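Local coordinates for RING finger protein unkempt homolog (Mus musculus, PDB 5ELH) that binds RNA sequence-specifically through clustered CCCH zinc fingers and represses translation to control the early morphology of cortical neurons, at residues Thr6-Phe11 and Arg94-Gly99. Residues are numbered along the deposited sequence; the frame is centred on the assembly and turned at random.
Sequences TYLKEF and RYYKTG
Leu8, on the last turn of helix 3-10, stands opposite Tyr96, their CA atoms 7.6 Å apart, where the chain of 94-99 makes a type II beta turn from Tyr95 to Thr98. Both the backbone N and OG1 of Thr98 donate hydrogen bonds to Tyr95 O from the same face of its plane, with Thr98 OG1 2.7 Å from Tyr95 O. From this turn Tyr96 reaches across to the helix, its CG anti to the backbone N (chi1 -180°). Leu8 lays CD2 obliquely against the near part of the ring, 3.8 Å from Tyr96 CD2, while the phenol end arrives at the root of Tyr7, with Tyr96 OH 3.2 Å from Tyr7 CB. Lys97 CG sits over the centre of one face of the Tyr96 ring, 3.3 Å above its plane. The contact thus joins the helix of the first Unkempt zinc finger region to the CCCH finger whose zinc ion is held by Cys101, Cys111, Cys118 and His122, and Tyr7 OH hydrogen-bonds to His117 ND1. With Tyr96 cut back to an alanine, a gap is likely to open between helix and turn, leaving Leu8 CD2 and Tyr7 CB without their aromatic partner. Lys97 NZ, from the turn itself, forms a salt bridge with Asp126 OD2.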
loop_
_atom_site.group_PDB
_atom_site.type_symbol
_atom_site.label_atom_id
_atom_site.label_comp_id
_atom_site.label_asym_id
_atom_site.label_seq_id
_atom_site.Cartn_x
_atom_site.Cartn_y
_atom_site.Cartn_z
ATOM N N THR A 6 -3.143 -6.322 -2.460
ATOM C CA THR A 6 -1.763 -5.844 -2.432
ATOM C C THR A 6 -1.079 -6.050 -3.791
ATOM O O THR A 6 -0.364 -5.166 -4.267
ATOM C CB THR A 6 -0.951 -6.534 -1.326
ATOM O OG1 THR A 6 -0.740 -7.908 -1.673
ATOM C CG2 THR A 6 -1.687 -6.448 0.008
ATOM N N TYR A 7 -1.314 -7.199 -4.424
ATOM C CA TYR A 7 -0.792 -7.440 -5.770
ATOM C C TYR A 7 -1.398 -6.489 -6.796
ATOM O O TYR A 7 -0.678 -5.872 -7.591
ATOM C CB TYR A 7 -1.003 -8.895 -6.190
ATOM C CG TYR A 7 0.132 -9.787 -5.752
ATOM C CD1 TYR A 7 0.154 -10.337 -4.484
ATOM C CD2 TYR A 7 1.208 -10.043 -6.598
ATOM C CE1 TYR A 7 1.200 -11.137 -4.072
ATOM C CE2 TYR A 7 2.267 -10.846 -6.188
ATOM C CZ TYR A 7 2.255 -11.385 -4.929
ATOM O OH TYR A 7 3.302 -12.186 -4.519
ATOM N N LEU A 8 -2.719 -6.360 -6.774
ATOM C CA LEU A 8 -3.410 -5.487 -7.726
ATOM C C LEU A 8 -2.909 -4.045 -7.671
ATOM O O LEU A 8 -2.665 -3.416 -8.706
ATOM C CB LEU A 8 -4.908 -5.509 -7.458
ATOM C CG LEU A 8 -5.599 -6.797 -7.886
ATOM C CD1 LEU A 8 -6.947 -6.910 -7.217
ATOM C CD2 LEU A 8 -5.727 -6.839 -9.397
ATOM N N LYS A 9 -2.759 -3.529 -6.459
ATOM C CA LYS A 9 -2.411 -2.132 -6.251
ATOM C C LYS A 9 -0.910 -1.877 -6.368
ATOM O O LYS A 9 -0.491 -0.834 -6.870
ATOM C CB LYS A 9 -2.894 -1.697 -4.866
ATOM C CG LYS A 9 -2.522 -0.271 -4.463
ATOM C CD LYS A 9 -2.857 -0.015 -2.997
ATOM C CE LYS A 9 -2.721 1.451 -2.628
ATOM N NZ LYS A 9 -3.962 1.962 -1.978
ATOM N N GLU A 10 -0.103 -2.825 -5.912
ATOM C CA GLU A 10 1.305 -2.539 -5.642
ATOM C C GLU A 10 2.323 -3.291 -6.497
ATOM O O GLU A 10 3.418 -2.770 -6.723
ATOM C CB GLU A 10 1.608 -2.786 -4.159
ATOM C CG GLU A 10 0.544 -2.232 -3.217
ATOM C CD GLU A 10 1.126 -1.565 -1.983
ATOM O OE1 GLU A 10 2.070 -2.122 -1.378
ATOM O OE2 GLU A 10 0.634 -0.472 -1.622
ATOM N N PHE A 11 1.991 -4.497 -6.960
ATOM C CA PHE A 11 2.987 -5.338 -7.635
ATOM C C PHE A 11 3.692 -4.627 -8.790
ATOM O O PHE A 11 3.066 -4.204 -9.762
ATOM C CB PHE A 11 2.396 -6.660 -8.124
ATOM C CG PHE A 11 3.438 -7.660 -8.576
ATOM C CD1 PHE A 11 4.344 -8.194 -7.674
ATOM C CD2 PHE A 11 3.506 -8.062 -9.901
ATOM C CE1 PHE A 11 5.299 -9.115 -8.087
ATOM C CE2 PHE A 11 4.452 -8.979 -10.321
ATOM C CZ PHE A 11 5.353 -9.503 -9.418
ATOM N N ARG A 94 -9.260 -6.949 -14.476
ATOM C CA ARG A 94 -10.056 -7.798 -15.343
ATOM C C ARG A 94 -9.668 -9.267 -15.276
ATOM O O ARG A 94 -10.521 -10.143 -15.408
ATOM C CB ARG A 94 -9.909 -7.316 -16.788
ATOM C CG ARG A 94 -10.524 -8.230 -17.839
ATOM C CD ARG A 94 -12.022 -8.374 -17.644
ATOM N NE ARG A 94 -12.619 -9.201 -18.687
ATOM C CZ ARG A 94 -12.730 -10.522 -18.633
ATOM N NH1 ARG A 94 -12.281 -11.200 -17.578
ATOM N NH2 ARG A 94 -13.297 -11.170 -19.644
ATOM N N TYR A 95 -8.381 -9.531 -15.088
ATOM C CA TYR A 95 -7.841 -10.875 -15.284
ATOM C C TYR A 95 -7.124 -11.521 -14.097
ATOM O O TYR A 95 -7.095 -12.751 -13.999
ATOM C CB TYR A 95 -6.906 -10.877 -16.485
ATOM C CG TYR A 95 -7.617 -10.751 -17.802
ATOM C CD1 TYR A 95 -8.585 -11.675 -18.172
ATOM C CD2 TYR A 95 -7.318 -9.720 -18.686
ATOM C CE1 TYR A 95 -9.234 -11.587 -19.370
ATOM C CE2 TYR A 95 -7.973 -9.615 -19.903
ATOM C CZ TYR A 95 -8.936 -10.549 -20.233
ATOM O OH TYR A 95 -9.592 -10.484 -21.431
ATOM N N TYR A 96 -6.553 -10.729 -13.199
ATOM C CA TYR A 96 -5.765 -11.293 -12.099
ATOM C C TYR A 96 -6.543 -12.347 -11.302
ATOM O O TYR A 96 -7.642 -12.092 -10.816
ATOM C CB TYR A 96 -5.277 -10.177 -11.173
ATOM C CG TYR A 96 -4.449 -10.641 -10.003
ATOM C CD1 TYR A 96 -3.197 -11.217 -10.187
ATOM C CD2 TYR A 96 -4.907 -10.478 -8.708
ATOM C CE1 TYR A 96 -2.437 -11.637 -9.109
ATOM C CE2 TYR A 96 -4.154 -10.894 -7.625
ATOM C CZ TYR A 96 -2.921 -11.465 -7.831
ATOM O OH TYR A 96 -2.188 -11.868 -6.749
ATOM N N LYS A 97 -5.950 -13.535 -11.204
ATOM C CA LYS A 97 -6.513 -14.676 -10.460
ATOM C C LYS A 97 -7.952 -15.033 -10.828
ATOM O O LYS A 97 -8.703 -15.515 -9.975
ATOM C CB LYS A 97 -6.441 -14.427 -8.949
ATOM C CG LYS A 97 -5.048 -14.116 -8.420
ATOM C CD LYS A 97 -4.336 -15.349 -7.985
ATOM C CE LYS A 97 -2.943 -15.022 -7.512
ATOM N NZ LYS A 97 -2.213 -16.265 -7.193
ATOM N N THR A 98 -8.331 -14.829 -12.089
ATOM C CA THR A 98 -9.690 -15.148 -12.542
ATOM C C THR A 98 -9.807 -16.537 -13.158
ATOM O O THR A 98 -10.915 -17.013 -13.407
ATOM C CB THR A 98 -10.196 -14.119 -13.572
ATOM O OG1 THR A 98 -9.334 -14.112 -14.711
ATOM C CG2 THR A 98 -10.227 -12.742 -12.956
ATOM N N GLY A 99 -8.668 -17.176 -13.411
ATOM C CA GLY A 99 -8.642 -18.516 -13.966
ATOM C C GLY A 99 -7.640 -19.390 -13.219
ATOM O O GLY A 99 -6.804 -18.877 -12.471
#